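Local structure of nudix hydrolase domain-containing protein (Thermotoga maritima, 3E57) at residues E42-F47 and L138-L143; E24-E29 and L143-T148; G105-G110 and E117-G122; Q68-V73 and E193-I198. The protein is of unknown function but probably acts as a Nudix hydrolase, cleaving a nucleoside diphosphate linked to another moiety. All coordinates share one frame; numbering follows the deposited sequence.

Contact 1: E42-F47 and L138-L143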
# COMPACT_ATOMS: atom_id res chain seq x y z
N GLU B 42 15.69 6.30 -12.37
CA GLU B 42 17.16 6.32 -12.35
C GLU B 42 17.70 5.87 -10.99
O GLU B 42 18.64 5.08 -10.93
CB GLU B 42 17.68 7.71 -12.72
CG GLU B 42 19.18 7.77 -12.93
CD GLU B 42 19.67 6.67 -13.85
OE1 GLU B 42 19.13 6.55 -14.98
OE2 GLU B 42 20.59 5.93 -13.45
N ASP B 43 17.09 6.34 -9.90
CA ASP B 43 17.46 5.93 -8.54
C ASP B 43 17.32 4.41 -8.38
O ASP B 43 18.20 3.75 -7.80
CB ASP B 43 16.61 6.63 -7.48
CG ASP B 43 16.89 8.13 -7.38
OD1 ASP B 43 17.93 8.61 -7.89
OD2 ASP B 43 16.05 8.84 -6.76
N PHE B 44 16.23 3.86 -8.89
CA PHE B 44 16.01 2.42 -8.84
C PHE B 44 17.06 1.62 -9.61
O PHE B 44 17.59 0.64 -9.11
CB PHE B 44 14.61 2.06 -9.35
CG PHE B 44 14.32 0.60 -9.32
CD1 PHE B 44 14.32 -0.08 -8.11
CD2 PHE B 44 14.08 -0.11 -10.48
CE1 PHE B 44 14.08 -1.43 -8.06
CE2 PHE B 44 13.83 -1.47 -10.43
CZ PHE B 44 13.83 -2.13 -9.22
N LEU B 45 17.35 2.03 -10.85
CA LEU B 45 18.33 1.33 -11.68
C LEU B 45 19.72 1.39 -11.05
O LEU B 45 20.46 0.40 -11.07
CB LEU B 45 18.37 1.91 -13.09
CG LEU B 45 17.16 1.67 -13.99
CD1 LEU B 45 17.41 2.34 -15.33
CD2 LEU B 45 16.86 0.17 -14.15
N ASN B 46 20.07 2.55 -10.50
CA ASN B 46 21.31 2.72 -9.73
C ASN B 46 21.33 1.78 -8.53
O ASN B 46 22.34 1.15 -8.25
CB ASN B 46 21.44 4.17 -9.25
CG ASN B 46 21.82 5.12 -10.37
OD1 ASN B 46 22.30 4.70 -11.44
ND2 ASN B 46 21.62 6.42 -10.14
N PHE B 47 20.19 1.69 -7.84
CA PHE B 47 20.04 0.75 -6.72
C PHE B 47 20.32 -0.68 -7.14
O PHE B 47 21.00 -1.43 -6.43
CB PHE B 47 18.63 0.88 -6.11
CG PHE B 47 18.25 -0.26 -5.22
CD1 PHE B 47 18.66 -0.29 -3.90
CD2 PHE B 47 17.45 -1.29 -5.70
CE1 PHE B 47 18.31 -1.34 -3.06
CE2 PHE B 47 17.10 -2.34 -4.87
CZ PHE B 47 17.53 -2.37 -3.55
N LEU B 138 7.42 2.63 -21.98
CA LEU B 138 7.31 2.02 -20.66
C LEU B 138 7.55 3.17 -19.71
O LEU B 138 8.62 3.79 -19.70
CB LEU B 138 8.32 0.89 -20.44
CG LEU B 138 8.02 -0.46 -21.09
CD1 LEU B 138 8.70 -1.58 -20.32
CD2 LEU B 138 6.52 -0.72 -21.20
N GLU B 139 6.52 3.49 -18.94
CA GLU B 139 6.62 4.54 -17.95
C GLU B 139 6.79 3.83 -16.63
O GLU B 139 5.89 3.12 -16.21
CB GLU B 139 5.34 5.39 -17.95
CG GLU B 139 5.39 6.59 -17.00
CD GLU B 139 4.05 7.33 -16.87
OE1 GLU B 139 3.09 7.01 -17.62
OE2 GLU B 139 3.95 8.22 -16.00
N PHE B 140 7.94 4.00 -15.98
CA PHE B 140 8.13 3.44 -14.65
C PHE B 140 7.29 4.21 -13.63
O PHE B 140 7.37 5.44 -13.57
CB PHE B 140 9.61 3.50 -14.27
CG PHE B 140 9.90 3.02 -12.87
CD1 PHE B 140 9.83 1.68 -12.54
CD2 PHE B 140 10.26 3.92 -11.88
CE1 PHE B 140 10.12 1.25 -11.26
CE2 PHE B 140 10.56 3.49 -10.60
CZ PHE B 140 10.49 2.17 -10.29
N LEU B 141 6.47 3.50 -12.85
CA LEU B 141 5.63 4.14 -11.85
C LEU B 141 6.21 4.05 -10.45
O LEU B 141 6.15 5.01 -9.70
CB LEU B 141 4.22 3.53 -11.87
CG LEU B 141 3.45 3.58 -13.19
CD1 LEU B 141 2.03 3.05 -12.98
CD2 LEU B 141 3.41 4.99 -13.75
N GLY B 142 6.77 2.91 -10.08
CA GLY B 142 7.35 2.76 -8.75
C GLY B 142 7.47 1.31 -8.34
O GLY B 142 7.49 0.42 -9.19
N LEU B 143 7.50 1.10 -7.03
CA LEU B 143 7.73 -0.21 -6.44
C LEU B 143 6.54 -0.77 -5.68
O LEU B 143 5.83 -0.03 -4.98
CB LEU B 143 8.90 -0.12 -5.46
CG LEU B 143 10.25 0.28 -6.07
CD1 LEU B 143 11.35 0.13 -5.02
CD2 LEU B 143 10.56 -0.55 -7.28
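Phe44, on helix 41-51, turns its side chain toward Phe140 and Leu143 of strand 131-145, which both meet it from the strand side, and these three residues make up the whole apolar contact. CG of Phe44 lies anti to the backbone N (chi1 -180°), which swings the ring off the helix and toward the strand. One methyl of Leu143, CD2, settles over a face of that ring as a CH-pi contact, 4.0 Å from the Phe44 ring centroid and offset toward the rim; its nearest ring atom is Phe44 CE1, at 3.7 Å. The Phe140 ring comes in differently. Its plane runs nearly parallel to that of Phe44, at 10°, but is slid so far that the two scarcely overlap, with the centroids 5.6 Å apart; the closest approach is Phe140 CZ to Phe44 CB, at 4.2 Å. Outside this pair of segments Phe140 stacks with Phe41, while Phe44 meets Phe119 edge-to-face, so the packing runs on into helix 115-130. Phe140 and Leu143 can both point toward the helix although they are three residues apart, because the strand is irregular between them: Leu141 and Gly142 both sit opposite the single residue Leu159, a classic beta bulge.

Contact 2: E24-E29 and L143-T148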
# COMPACT_ATOMS: atom_id res chain seq x y z
N GLU B 24 17.70 -6.23 3.54
CA GLU B 24 18.31 -5.16 4.33
C GLU B 24 18.76 -3.98 3.46
O GLU B 24 18.58 -2.82 3.85
CB GLU B 24 19.46 -5.68 5.21
CG GLU B 24 20.66 -6.26 4.47
CD GLU B 24 21.75 -6.76 5.43
OE1 GLU B 24 22.36 -5.91 6.13
OE2 GLU B 24 21.99 -7.99 5.48
N ASP B 25 19.32 -4.26 2.28
CA ASP B 25 19.71 -3.21 1.33
C ASP B 25 18.47 -2.46 0.78
O ASP B 25 18.48 -1.23 0.65
CB ASP B 25 20.49 -3.79 0.16
CG ASP B 25 21.87 -4.34 0.56
OD1 ASP B 25 22.51 -3.82 1.51
OD2 ASP B 25 22.33 -5.28 -0.12
N PHE B 26 17.43 -3.21 0.44
CA PHE B 26 16.15 -2.62 -0.02
C PHE B 26 15.57 -1.67 1.02
O PHE B 26 15.31 -0.50 0.73
CB PHE B 26 15.15 -3.73 -0.39
CG PHE B 26 13.73 -3.24 -0.56
CD1 PHE B 26 13.37 -2.48 -1.66
CD2 PHE B 26 12.76 -3.54 0.38
CE1 PHE B 26 12.06 -2.02 -1.82
CE2 PHE B 26 11.45 -3.08 0.24
CZ PHE B 26 11.10 -2.33 -0.86
N LEU B 27 15.38 -2.17 2.24
CA LEU B 27 14.80 -1.35 3.31
C LEU B 27 15.65 -0.12 3.62
O LEU B 27 15.13 0.97 3.87
CB LEU B 27 14.56 -2.18 4.58
CG LEU B 27 13.61 -3.38 4.42
CD1 LEU B 27 13.70 -4.32 5.63
CD2 LEU B 27 12.16 -2.94 4.18
N LYS B 28 16.97 -0.29 3.59
CA LYS B 28 17.89 0.82 3.81
C LYS B 28 17.70 1.90 2.74
O LYS B 28 17.65 3.09 3.04
CB LYS B 28 19.35 0.34 3.85
CG LYS B 28 20.41 1.42 3.57
CD LYS B 28 20.25 2.67 4.45
CE LYS B 28 21.28 2.73 5.58
NZ LYS B 28 20.88 3.81 6.52
N GLU B 29 17.59 1.48 1.49
CA GLU B 29 17.45 2.43 0.39
C GLU B 29 16.05 3.05 0.35
O GLU B 29 15.90 4.26 0.17
CB GLU B 29 17.74 1.74 -0.94
CG GLU B 29 17.94 2.71 -2.09
CD GLU B 29 19.22 3.53 -1.96
OE1 GLU B 29 20.22 3.02 -1.40
OE2 GLU B 29 19.20 4.69 -2.41
N LEU B 143 7.50 1.10 -7.03
CA LEU B 143 7.73 -0.21 -6.44
C LEU B 143 6.54 -0.77 -5.68
O LEU B 143 5.83 -0.03 -4.98
CB LEU B 143 8.90 -0.12 -5.46
CG LEU B 143 10.25 0.28 -6.07
CD1 LEU B 143 11.35 0.13 -5.02
CD2 LEU B 143 10.56 -0.55 -7.28
N ILE B 144 6.35 -2.07 -5.79
CA ILE B 144 5.33 -2.79 -5.04
C ILE B 144 5.98 -3.72 -4.04
O ILE B 144 6.76 -4.61 -4.41
CB ILE B 144 4.43 -3.66 -5.93
CG1 ILE B 144 3.79 -2.84 -7.05
CG2 ILE B 144 3.39 -4.37 -5.05
CD1 ILE B 144 3.00 -3.69 -8.06
N ASN B 145 5.65 -3.53 -2.77
CA ASN B 145 6.18 -4.34 -1.70
C ASN B 145 5.04 -4.69 -0.78
O ASN B 145 4.55 -3.83 -0.04
CB ASN B 145 7.28 -3.58 -0.94
CG ASN B 145 7.96 -4.42 0.12
OD1 ASN B 145 8.35 -5.55 -0.13
ND2 ASN B 145 8.12 -3.86 1.32
N SER B 146 4.57 -5.92 -0.86
CA SER B 146 3.46 -6.35 -0.01
C SER B 146 3.83 -7.63 0.68
O SER B 146 4.59 -8.43 0.15
CB SER B 146 2.20 -6.58 -0.84
OG SER B 146 2.46 -7.55 -1.81
N SER B 147 3.28 -7.82 1.87
CA SER B 147 3.71 -8.90 2.73
C SER B 147 2.57 -9.86 3.02
O SER B 147 2.68 -10.66 3.95
CB SER B 147 4.25 -8.33 4.04
OG SER B 147 3.23 -7.66 4.75
N THR B 148 1.50 -9.82 2.24
CA THR B 148 0.29 -10.59 2.57
C THR B 148 0.33 -12.08 2.17
O THR B 148 -0.56 -12.84 2.55
CB THR B 148 -0.98 -9.93 2.00
OG1 THR B 148 -0.82 -9.67 0.60
CG2 THR B 148 -1.26 -8.61 2.71
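Phe26 of helix 23-30 reaches across to Leu143 and Asn145 with the outer half of its ring. With CG anti to the backbone N (chi1 166°), CB and CG form a stalk that carries the ring away from the helix, and the far carbons do the touching. Phe26 CE1 abuts the second methyl of Leu143, CD1, at 3.9 Å; this methyl sits at the ring's edge, in its plane. On the other flank Phe26 CE2 lies 3.6 Å from ND2 of Asn145. Phe26 CZ, the far end of the ring, fits against the stem of the same residue, 3.9 Å from Asn145 CG and 4.0 Å from Asn145 CB. The amide plane is turned 68° from the ring, and its nitrogen lies near the ring plane rather than over a face, so the contact is van der Waals in kind. The polar atoms of Asn145 are used elsewhere: OD1 takes a hydrogen bond from Lys67 NZ, and ND2 gives one to Phe33 O, two bonds that fix the rotation of this buried amide. Farther along, Ser147 and Thr148 pack on Asn205 and Ala201 of the second subunit. Phe26 thus bridges helix 23-30 and the end of strand 131-145, with helix 41-51 beside it, whose Phe47 packs on the helix backbone at Phe26.

Contact 3: G105-G110 and E117-G122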
# COMPACT_ATOMS: atom_id res chain seq x y z
N GLY B 105 7.68 -11.14 -14.53
CA GLY B 105 8.56 -12.30 -14.56
C GLY B 105 9.88 -11.98 -13.90
O GLY B 105 10.14 -10.84 -13.56
N HIS B 106 10.72 -12.99 -13.75
CA HIS B 106 12.04 -12.82 -13.14
C HIS B 106 13.03 -12.26 -14.15
O HIS B 106 12.87 -12.42 -15.36
CB HIS B 106 12.53 -14.15 -12.58
CG HIS B 106 11.73 -14.63 -11.41
ND1 HIS B 106 10.55 -15.32 -11.55
CD2 HIS B 106 11.94 -14.49 -10.08
CE1 HIS B 106 10.07 -15.60 -10.35
NE2 HIS B 106 10.90 -15.12 -9.44
N VAL B 107 14.06 -11.58 -13.64
CA VAL B 107 15.17 -11.16 -14.48
C VAL B 107 16.24 -12.26 -14.38
O VAL B 107 16.61 -12.65 -13.28
CB VAL B 107 15.74 -9.80 -14.04
CG1 VAL B 107 16.98 -9.43 -14.86
CG2 VAL B 107 14.65 -8.72 -14.18
N ARG B 108 16.69 -12.75 -15.53
CA ARG B 108 17.65 -13.86 -15.58
C ARG B 108 19.06 -13.34 -15.77
O ARG B 108 19.28 -12.33 -16.43
CB ARG B 108 17.31 -14.80 -16.73
CG ARG B 108 15.94 -15.44 -16.65
CD ARG B 108 15.61 -16.13 -17.96
NE ARG B 108 14.24 -16.64 -18.00
CZ ARG B 108 13.58 -16.96 -19.12
NH1 ARG B 108 14.15 -16.83 -20.31
NH2 ARG B 108 12.33 -17.41 -19.04
N GLU B 109 20.02 -14.05 -15.19
CA GLU B 109 21.44 -13.69 -15.30
C GLU B 109 21.93 -13.49 -16.73
O GLU B 109 22.79 -12.64 -16.99
CB GLU B 109 22.29 -14.76 -14.61
CG GLU B 109 23.73 -14.33 -14.38
CD GLU B 109 24.49 -15.29 -13.49
OE1 GLU B 109 24.08 -16.47 -13.41
OE2 GLU B 109 25.48 -14.85 -12.88
N GLY B 110 21.37 -14.27 -17.66
CA GLY B 110 21.72 -14.18 -19.07
C GLY B 110 21.07 -13.04 -19.83
O GLY B 110 21.30 -12.88 -21.03
N GLU B 117 21.38 -3.66 -16.91
CA GLU B 117 21.24 -4.16 -18.27
C GLU B 117 20.35 -5.39 -18.33
O GLU B 117 19.52 -5.51 -19.23
CB GLU B 117 22.63 -4.49 -18.84
CG GLU B 117 22.63 -4.92 -20.30
CD GLU B 117 23.96 -5.51 -20.73
OE1 GLU B 117 24.96 -5.31 -20.01
OE2 GLU B 117 24.00 -6.20 -21.78
N ALA B 118 20.52 -6.31 -17.37
CA ALA B 118 19.72 -7.53 -17.31
C ALA B 118 18.26 -7.18 -17.04
O ALA B 118 17.36 -7.77 -17.63
CB ALA B 118 20.24 -8.49 -16.23
N PHE B 119 18.05 -6.22 -16.15
CA PHE B 119 16.70 -5.75 -15.80
C PHE B 119 15.99 -5.23 -17.04
O PHE B 119 14.89 -5.67 -17.36
CB PHE B 119 16.75 -4.66 -14.73
CG PHE B 119 15.38 -4.13 -14.35
CD1 PHE B 119 14.67 -4.70 -13.31
CD2 PHE B 119 14.81 -3.08 -15.06
CE1 PHE B 119 13.41 -4.22 -12.96
CE2 PHE B 119 13.55 -2.60 -14.73
CZ PHE B 119 12.85 -3.17 -13.67
N LEU B 120 16.64 -4.30 -17.74
CA LEU B 120 16.01 -3.65 -18.89
C LEU B 120 15.67 -4.64 -20.01
O LEU B 120 14.57 -4.58 -20.56
CB LEU B 120 16.88 -2.49 -19.39
CG LEU B 120 16.98 -1.32 -18.39
CD1 LEU B 120 17.95 -0.26 -18.88
CD2 LEU B 120 15.61 -0.71 -18.13
N LYS B 121 16.58 -5.55 -20.33
CA LYS B 121 16.29 -6.57 -21.35
C LYS B 121 15.29 -7.61 -20.85
O LYS B 121 14.38 -8.00 -21.58
CB LYS B 121 17.57 -7.23 -21.87
CG LYS B 121 18.23 -6.42 -22.98
CD LYS B 121 19.35 -7.17 -23.67
CE LYS B 121 20.25 -6.24 -24.49
NZ LYS B 121 20.78 -5.09 -23.69
N GLY B 122 15.45 -8.04 -19.59
CA GLY B 122 14.52 -8.98 -18.96
C GLY B 122 13.10 -8.44 -18.89
O GLY B 122 12.14 -9.18 -19.08
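Val107 drives both of its methyls against the helical turn formed by Ala118, Phe119 and Gly122. Val107 CG1, anti to the backbone N at chi1 175°, does the closest work, lying 3.3 Å from the carbonyl O of Ala118. The same methyl, Val107 CG1, is 3.6 Å from the amide N of Phe119. It also stands 3.7 Å, Val107 CG1 to Ala118 CB, from the alanine methyl, so it presses on the helix backbone as much as on side chains. Val107 CG2 points to the ring side, 4.1 Å from Phe119 CD1, and the two side chains cross at about a right angle. Gly122 makes this closeness possible. With no side chain between helix and loop, its CA comes within 5.0 Å of the CA of Val107, and Ala118 O still accepts the helical hydrogen bond from Gly122 N.

The loop and helix 115-130 belong to the loop-helix-loop of the Nudix box, the family signature, whose REXXEE core begins at Arg125 on this helix. Arg125 NH2 reaches back to bond His106 O, a second tie between the two just next to the valine. In Nudix enzymes this helix usually carries the glutamates that bind catalytic metal.

Past Val107 the packing thins toward the outside. Ala118 CB stands 4.0 Å from the carbonyl O of Arg108, a mere graze, and the Arg108 guanidinium turns elsewhere, to long, weak ion pairs with Glu16 and Glu129. The Glu109 side chain turns away from the helix to a salt bridge with Arg17. On the exposed flank of the helix, Lys121 NZ makes a long salt bridge with Glu117 OE2, at 3.9 Å.

Contact 4: Q68-V73 and E193-I198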
# COMPACT_ATOMS: atom_id res chain seq x y z
N GLN B 68 13.27 -11.03 -4.79
CA GLN B 68 13.41 -11.24 -6.22
C GLN B 68 12.83 -10.04 -6.95
O GLN B 68 11.68 -9.67 -6.72
CB GLN B 68 12.66 -12.51 -6.62
CG GLN B 68 13.19 -13.77 -5.93
CD GLN B 68 12.17 -14.88 -5.87
OE1 GLN B 68 11.60 -15.26 -6.89
NE2 GLN B 68 11.95 -15.42 -4.68
N VAL B 69 13.62 -9.41 -7.81
CA VAL B 69 13.16 -8.24 -8.56
C VAL B 69 12.31 -8.67 -9.75
O VAL B 69 12.78 -9.37 -10.66
CB VAL B 69 14.34 -7.40 -9.03
CG1 VAL B 69 13.85 -6.26 -9.93
CG2 VAL B 69 15.11 -6.88 -7.83
N ILE B 70 11.04 -8.25 -9.72
CA ILE B 70 10.04 -8.65 -10.70
C ILE B 70 9.57 -7.42 -11.49
O ILE B 70 8.79 -6.62 -10.96
CB ILE B 70 8.81 -9.30 -10.01
CG1 ILE B 70 9.24 -10.44 -9.07
CG2 ILE B 70 7.81 -9.83 -11.04
CD1 ILE B 70 9.93 -11.60 -9.78
N PRO B 71 10.04 -7.26 -12.73
CA PRO B 71 9.39 -6.27 -13.59
C PRO B 71 7.92 -6.66 -13.77
O PRO B 71 7.62 -7.84 -13.93
CB PRO B 71 10.17 -6.38 -14.91
CG PRO B 71 10.84 -7.72 -14.86
CD PRO B 71 11.18 -7.90 -13.42
N TYR B 72 7.02 -5.69 -13.68
CA TYR B 72 5.58 -5.93 -13.65
C TYR B 72 4.90 -4.85 -14.49
O TYR B 72 4.87 -3.67 -14.10
CB TYR B 72 5.08 -5.88 -12.20
CG TYR B 72 3.70 -6.46 -11.99
CD1 TYR B 72 3.47 -7.83 -12.10
CD2 TYR B 72 2.63 -5.65 -11.66
CE1 TYR B 72 2.22 -8.37 -11.90
CE2 TYR B 72 1.36 -6.20 -11.45
CZ TYR B 72 1.17 -7.56 -11.58
OH TYR B 72 -0.10 -8.10 -11.37
N VAL B 73 4.38 -5.24 -15.64
CA VAL B 73 3.95 -4.28 -16.64
C VAL B 73 2.45 -4.37 -16.86
O VAL B 73 1.91 -5.43 -17.17
CB VAL B 73 4.66 -4.52 -17.99
CG1 VAL B 73 4.28 -3.43 -18.98
CG2 VAL B 73 6.18 -4.56 -17.78
N GLU B 193 -6.84 -9.46 -6.55
CA GLU B 193 -6.08 -9.62 -5.32
C GLU B 193 -4.61 -9.29 -5.56
O GLU B 193 -4.19 -9.08 -6.69
CB GLU B 193 -6.21 -11.06 -4.78
CG GLU B 193 -7.62 -11.45 -4.36
CD GLU B 193 -7.73 -12.90 -3.88
OE1 GLU B 193 -6.69 -13.60 -3.83
OE2 GLU B 193 -8.86 -13.34 -3.58
N GLY B 194 -3.83 -9.22 -4.48
CA GLY B 194 -2.38 -9.10 -4.60
C GLY B 194 -1.92 -7.86 -5.35
O GLY B 194 -2.46 -6.77 -5.16
N TRP B 195 -0.89 -8.05 -6.18
CA TRP B 195 -0.29 -6.97 -6.96
C TRP B 195 -1.27 -6.43 -7.98
O TRP B 195 -1.22 -5.26 -8.30
CB TRP B 195 0.97 -7.45 -7.66
CG TRP B 195 2.15 -7.66 -6.77
CD1 TRP B 195 2.17 -7.71 -5.41
CD2 TRP B 195 3.51 -7.85 -7.20
NE1 TRP B 195 3.46 -7.93 -4.96
CE2 TRP B 195 4.29 -8.02 -6.04
CE3 TRP B 195 4.12 -7.93 -8.45
CZ2 TRP B 195 5.67 -8.22 -6.10
CZ3 TRP B 195 5.50 -8.14 -8.50
CH2 TRP B 195 6.26 -8.29 -7.33
N SER B 196 -2.17 -7.28 -8.49
CA SER B 196 -3.19 -6.81 -9.43
C SER B 196 -4.08 -5.74 -8.80
O SER B 196 -4.35 -4.70 -9.40
CB SER B 196 -4.03 -7.99 -9.95
OG SER B 196 -3.24 -8.80 -10.82
N LYS B 197 -4.55 -6.00 -7.58
CA LYS B 197 -5.40 -5.06 -6.88
C LYS B 197 -4.65 -3.75 -6.59
O LYS B 197 -5.19 -2.64 -6.72
CB LYS B 197 -5.87 -5.69 -5.57
CG LYS B 197 -7.03 -5.01 -4.92
CD LYS B 197 -7.47 -5.79 -3.70
CE LYS B 197 -8.77 -5.22 -3.16
NZ LYS B 197 -9.96 -5.64 -3.99
N ILE B 198 -3.40 -3.88 -6.18
CA ILE B 198 -2.60 -2.70 -5.83
C ILE B 198 -2.39 -1.86 -7.07
O ILE B 198 -2.56 -0.64 -7.04
CB ILE B 198 -1.24 -3.09 -5.23
CG1 ILE B 198 -1.41 -3.73 -3.84
CG2 ILE B 198 -0.35 -1.84 -5.10
CD1 ILE B 198 -0.19 -4.49 -3.36
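Trp195 drives the edge of its indole into Tyr72 and Ile70, where helix 194-206 packs on the central sheet of the Nudix alpha/beta/alpha sandwich; the short axes of strand and helix run 11.0 Å apart at 50°. With Tyr72 the pair is T-shaped. Its planes stand at 87°, and Trp195 CE3 sits over one face of the tyrosine ring, 3.7 Å from Tyr72 CD1. The next edge atoms, Trp195 CZ3 and CH2, butt against Ile70 CB, each at 3.8 Å, so a single rim of the indole covers two alternate residues of the strand. Tyr72 CG is anti to the backbone N (chi1 -165°), which sends the ring out from the strand toward the helix and brings the hydroxyl to Ser196, where Ser196 OG donates a long hydrogen bond to Tyr72 OH at 3.3 Å.

In the second shell Leu159 and Ile144 pack on Tyr72, and Ile144 and His155 touch the indole, while Val69, Pro71 and Val73 turn to the opposite face, against helix 115-130. At the polar end, Leu101 reaches both hydroxyls: its O makes a weak hydrogen bond with Tyr72 OH, and its N is bonded to Ser196 OG. On the far side of the indole, Trp195 NE1 finds a weak partner in Ser146 OG.

From the N terminus, helix 23-30 opens contact 2, helix 41-51 opens contact 1 and strand 66-77 opens contact 4. Contact 3 then forms and closes within the short span 105-122, a local loop nested inside the other three. Strand 131-145 next closes contact 1 and, just after it, contact 2, which encloses contact 1; Leu143 belongs to both. Helix 194-206 closes contact 4 last, so contact 4 crosses contacts 1 and 2. The N-terminal helices are thereby tied to strand 131-145 and the C-terminal helix to strand 66-77. Leu45, packing on Phe119, joins contact 1 to contact 3, and a probable hydrogen bond between His106 and Gln68 joins contact 3 to contact 4.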